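Local coordinates for putative sarcosine dimethylglycine methyltransferase (PDB 2O57), which is of unproven function but is probably a methyltransferase that methylates sarcosine and dimethylglycine, at residues Lys244-Leu249 with Asn267-Leu272. Numbering follows the deposited sequence.
Sequences KVKAEL and NMKRGL
Behind the face on which Met-268 and Lys-269 meet Leu-249, Asn-267 OD1 accepts a hydrogen bond of 2.6 Å from Arg-270 NH2, with an angle of 147° at the hydrogen. The oxygen lies in the guanidinium plane, and Arg-205 NH1 adds a weak second bond to it. No hydrogen bond joins the two segments, which pack mainly through apolar side chains. Their axes approach to 9.9 Å at 161°, a nearly antiparallel helix pair. Leu-249 CG stands anti to the backbone N (chi1 170°), and its CD2 reaches the other helix, 3.8 Å from Lys-269 N and against CB, CG and SE of Met-268, a selenomethionine. Leu-272 CD1 presses on the backbone of the facing helix, 3.6 Å from Lys-246 CA. Val-245 CG1 meets the end of the extended Met-268 chain, 4.0 Å from CE, the two side chains crossing at about a right angle. On the more polar margin the aliphatic parts of two lysines touch, Lys-246 CD 4.0 Å from Lys-269 CG, while Lys-246 NZ and Lys-269 NZ stay 7.3 Å apart, which should limit repulsion. Helices 235-251 and 262-280 belong to the connection between strands 226-233 and 284-293, antiparallel neighbours in the sheet of a probable Rossmann-type methyltransferase; Tyr-36 and Phe-35 of helix 27-40 touch Val-245 and Met-268 respectively, and Ile-59 of helix 59-76 packs on Val-245.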
ATOM      1  N   LYS A 244      -3.529  19.755   5.066  1.00 10.22           N
ATOM      2  CA  LYS A 244      -2.344  20.602   4.862  1.00  9.81           C
ATOM      3  C   LYS A 244      -2.516  21.577   3.681  1.00 10.62           C
ATOM      4  O   LYS A 244      -2.107  22.749   3.759  1.00 10.56           O
ATOM      5  CB  LYS A 244      -1.107  19.735   4.609  1.00  9.95           C
ATOM      6  CG  LYS A 244      -0.740  18.787   5.788  1.00 11.96           C
ATOM      7  CD  LYS A 244      -0.094  19.518   6.908  1.00 12.94           C
ATOM      8  CE  LYS A 244       1.283  19.987   6.508  1.00 14.36           C
ATOM      9  NZ  LYS A 244       1.955  20.704   7.602  1.00 15.14           N
ATOM     10  N   VAL A 245      -3.108  21.108   2.591  1.00  9.63           N
ATOM     11  CA  VAL A 245      -3.355  22.014   1.465  1.00  9.99           C
ATOM     12  C   VAL A 245      -4.312  23.150   1.876  1.00  9.41           C
ATOM     13  O   VAL A 245      -4.081  24.346   1.515  1.00 10.12           O
ATOM     14  CB  VAL A 245      -3.884  21.263   0.230  1.00 10.07           C
ATOM     15  CG1 VAL A 245      -4.281  22.285  -0.843  1.00  8.91           C
ATOM     16  CG2 VAL A 245      -2.801  20.307  -0.333  1.00 10.09           C
ATOM     17  N   LYS A 246      -5.353  22.823   2.649  1.00  9.58           N
ATOM     18  CA  LYS A 246      -6.267  23.859   3.133  1.00 10.12           C
ATOM     19  C   LYS A 246      -5.562  24.883   4.011  1.00 10.84           C
ATOM     20  O   LYS A 246      -5.858  26.084   3.925  1.00 10.72           O
ATOM     21  CB  LYS A 246      -7.466  23.251   3.874  1.00 11.27           C
ATOM     22  CG  LYS A 246      -8.566  24.283   4.188  1.00 11.99           C
ATOM     23  CD  LYS A 246      -9.856  23.628   4.777  1.00 12.32           C
ATOM     24  CE  LYS A 246      -9.567  23.142   6.150  1.00 17.50           C
ATOM     25  NZ  LYS A 246      -9.614  24.323   7.105  1.00 18.34           N
ATOM     26  N   ALA A 247      -4.659  24.408   4.876  1.00 10.85           N
ATOM     27  CA  ALA A 247      -3.881  25.299   5.738  1.00 10.55           C
ATOM     28  C   ALA A 247      -3.017  26.243   4.879  1.00  9.79           C
ATOM     29  O   ALA A 247      -2.922  27.425   5.161  1.00  8.94           O
ATOM     30  CB  ALA A 247      -2.983  24.456   6.697  1.00  9.87           C
ATOM     31  N   GLU A 248      -2.359  25.700   3.859  1.00 10.20           N
ATOM     32  CA  GLU A 248      -1.549  26.530   2.942  1.00 10.98           C
ATOM     33  C   GLU A 248      -2.387  27.549   2.156  1.00 10.50           C
ATOM     34  O   GLU A 248      -1.957  28.702   1.960  1.00 10.72           O
ATOM     35  CB  GLU A 248      -0.737  25.652   1.964  1.00 11.27           C
ATOM     36  CG  GLU A 248       0.324  26.474   1.206  1.00 13.06           C
ATOM     37  CD  GLU A 248       1.496  26.916   2.099  1.00 16.47           C
ATOM     38  OE1 GLU A 248       1.665  26.410   3.241  1.00 17.02           O
ATOM     39  OE2 GLU A 248       2.235  27.810   1.671  1.00 19.24           O
ATOM     40  N   LEU A 249      -3.583  27.156   1.754  1.00 10.49           N
ATOM     41  CA  LEU A 249      -4.478  28.068   1.028  1.00 10.75           C
ATOM     42  C   LEU A 249      -4.849  29.270   1.956  1.00 10.85           C
ATOM     43  O   LEU A 249      -4.902  30.437   1.529  1.00 11.03           O
ATOM     44  CB  LEU A 249      -5.723  27.305   0.566  1.00 10.06           C
ATOM     45  CG  LEU A 249      -6.907  28.107  -0.022  1.00 12.76           C
ATOM     46  CD1 LEU A 249      -6.414  28.844  -1.287  1.00 13.97           C
ATOM     47  CD2 LEU A 249      -8.088  27.225  -0.377  1.00 11.80           C
ATOM     48  N   ASN A 267     -14.640  28.629  -2.543  1.00 13.48           N
ATOM     49  CA  ASN A 267     -15.061  27.398  -3.237  1.00 14.23           C
ATOM     50  C   ASN A 267     -14.027  26.278  -3.115  1.00 13.78           C
ATOM     51  O   ASN A 267     -14.396  25.109  -2.909  1.00 12.83           O
ATOM     52  CB  ASN A 267     -15.293  27.616  -4.751  1.00 15.72           C
ATOM     53  CG  ASN A 267     -16.518  28.493  -5.056  1.00 21.33           C
ATOM     54  OD1 ASN A 267     -17.473  28.517  -4.293  1.00 26.32           O
ATOM     55  ND2 ASN A 267     -16.489  29.198  -6.196  1.00 24.83           N
HETATM   56  N   MSE A 268     -12.752  26.626  -3.286  1.00 12.72           N
HETATM   57  CA  MSE A 268     -11.669  25.620  -3.108  1.00 13.03           C
HETATM   58  C   MSE A 268     -11.662  25.047  -1.685  1.00 11.62           C
HETATM   59  O   MSE A 268     -11.589  23.839  -1.506  1.00 12.62           O
HETATM   60  CB  MSE A 268     -10.298  26.194  -3.433  1.00 12.53           C
HETATM   61  CG  MSE A 268      -9.225  25.042  -3.505  1.00 14.57           C
HETATM   62 SE   MSE A 268      -7.521  25.675  -4.096  1.00 15.65          SE
HETATM   63  CE  MSE A 268      -6.506  24.112  -3.562  1.00 16.20           C
ATOM     64  N   LYS A 269     -11.669  25.927  -0.689  1.00  9.86           N
ATOM     65  CA  LYS A 269     -11.713  25.548   0.732  1.00 10.68           C
ATOM     66  C   LYS A 269     -12.902  24.610   1.033  1.00  9.82           C
ATOM     67  O   LYS A 269     -12.748  23.577   1.728  1.00  9.01           O
ATOM     68  CB  LYS A 269     -11.749  26.849   1.566  1.00  9.20           C
ATOM     69  CG  LYS A 269     -11.635  26.752   3.076  1.00 13.93           C
ATOM     70  CD  LYS A 269     -11.690  28.172   3.745  1.00 12.71           C
ATOM     71  CE  LYS A 269     -10.739  29.168   3.058  1.00 14.18           C
ATOM     72  NZ  LYS A 269     -10.869  30.612   3.536  1.00 19.79           N
ATOM     73  N   ARG A 270     -14.082  24.935   0.506  1.00 10.87           N
ATOM     74  CA  ARG A 270     -15.230  24.036   0.688  1.00 11.59           C
ATOM     75  C   ARG A 270     -14.963  22.652   0.117  1.00 11.23           C
ATOM     76  O   ARG A 270     -15.251  21.661   0.784  1.00 11.05           O
ATOM     77  CB  ARG A 270     -16.516  24.613   0.113  1.00 12.27           C
ATOM     78  CG  ARG A 270     -17.071  25.730   0.967  1.00 16.64           C
ATOM     79  CD  ARG A 270     -18.404  26.180   0.451  1.00 22.69           C
ATOM     80  NE  ARG A 270     -18.265  27.019  -0.741  1.00 24.72           N
ATOM     81  CZ  ARG A 270     -18.219  28.348  -0.714  1.00 26.85           C
ATOM     82  NH1 ARG A 270     -18.296  29.003   0.456  1.00 25.55           N
ATOM     83  NH2 ARG A 270     -18.097  29.019  -1.855  1.00 24.82           N
ATOM     84  N   GLY A 271     -14.450  22.584  -1.118  1.00 10.88           N
ATOM     85  CA  GLY A 271     -14.074  21.306  -1.735  1.00 10.62           C
ATOM     86  C   GLY A 271     -13.051  20.530  -0.922  1.00 10.42           C
ATOM     87  O   GLY A 271     -13.175  19.310  -0.730  1.00 10.83           O
ATOM     88  N   LEU A 272     -12.041  21.229  -0.422  1.00  9.25           N
ATOM     89  CA  LEU A 272     -11.042  20.600   0.458  1.00  9.37           C
ATOM     90  C   LEU A 272     -11.718  19.995   1.688  1.00 10.26           C
ATOM     91  O   LEU A 272     -11.458  18.835   2.032  1.00 10.98           O
ATOM     92  CB  LEU A 272      -9.937  21.581   0.857  1.00  7.22           C
ATOM     93  CG  LEU A 272      -9.035  22.045  -0.335  1.00  6.71           C
ATOM     94  CD1 LEU A 272      -8.139  23.197   0.093  1.00  4.21           C
ATOM     95  CD2 LEU A 272      -8.229  20.889  -0.933  1.00  7.34           C
TER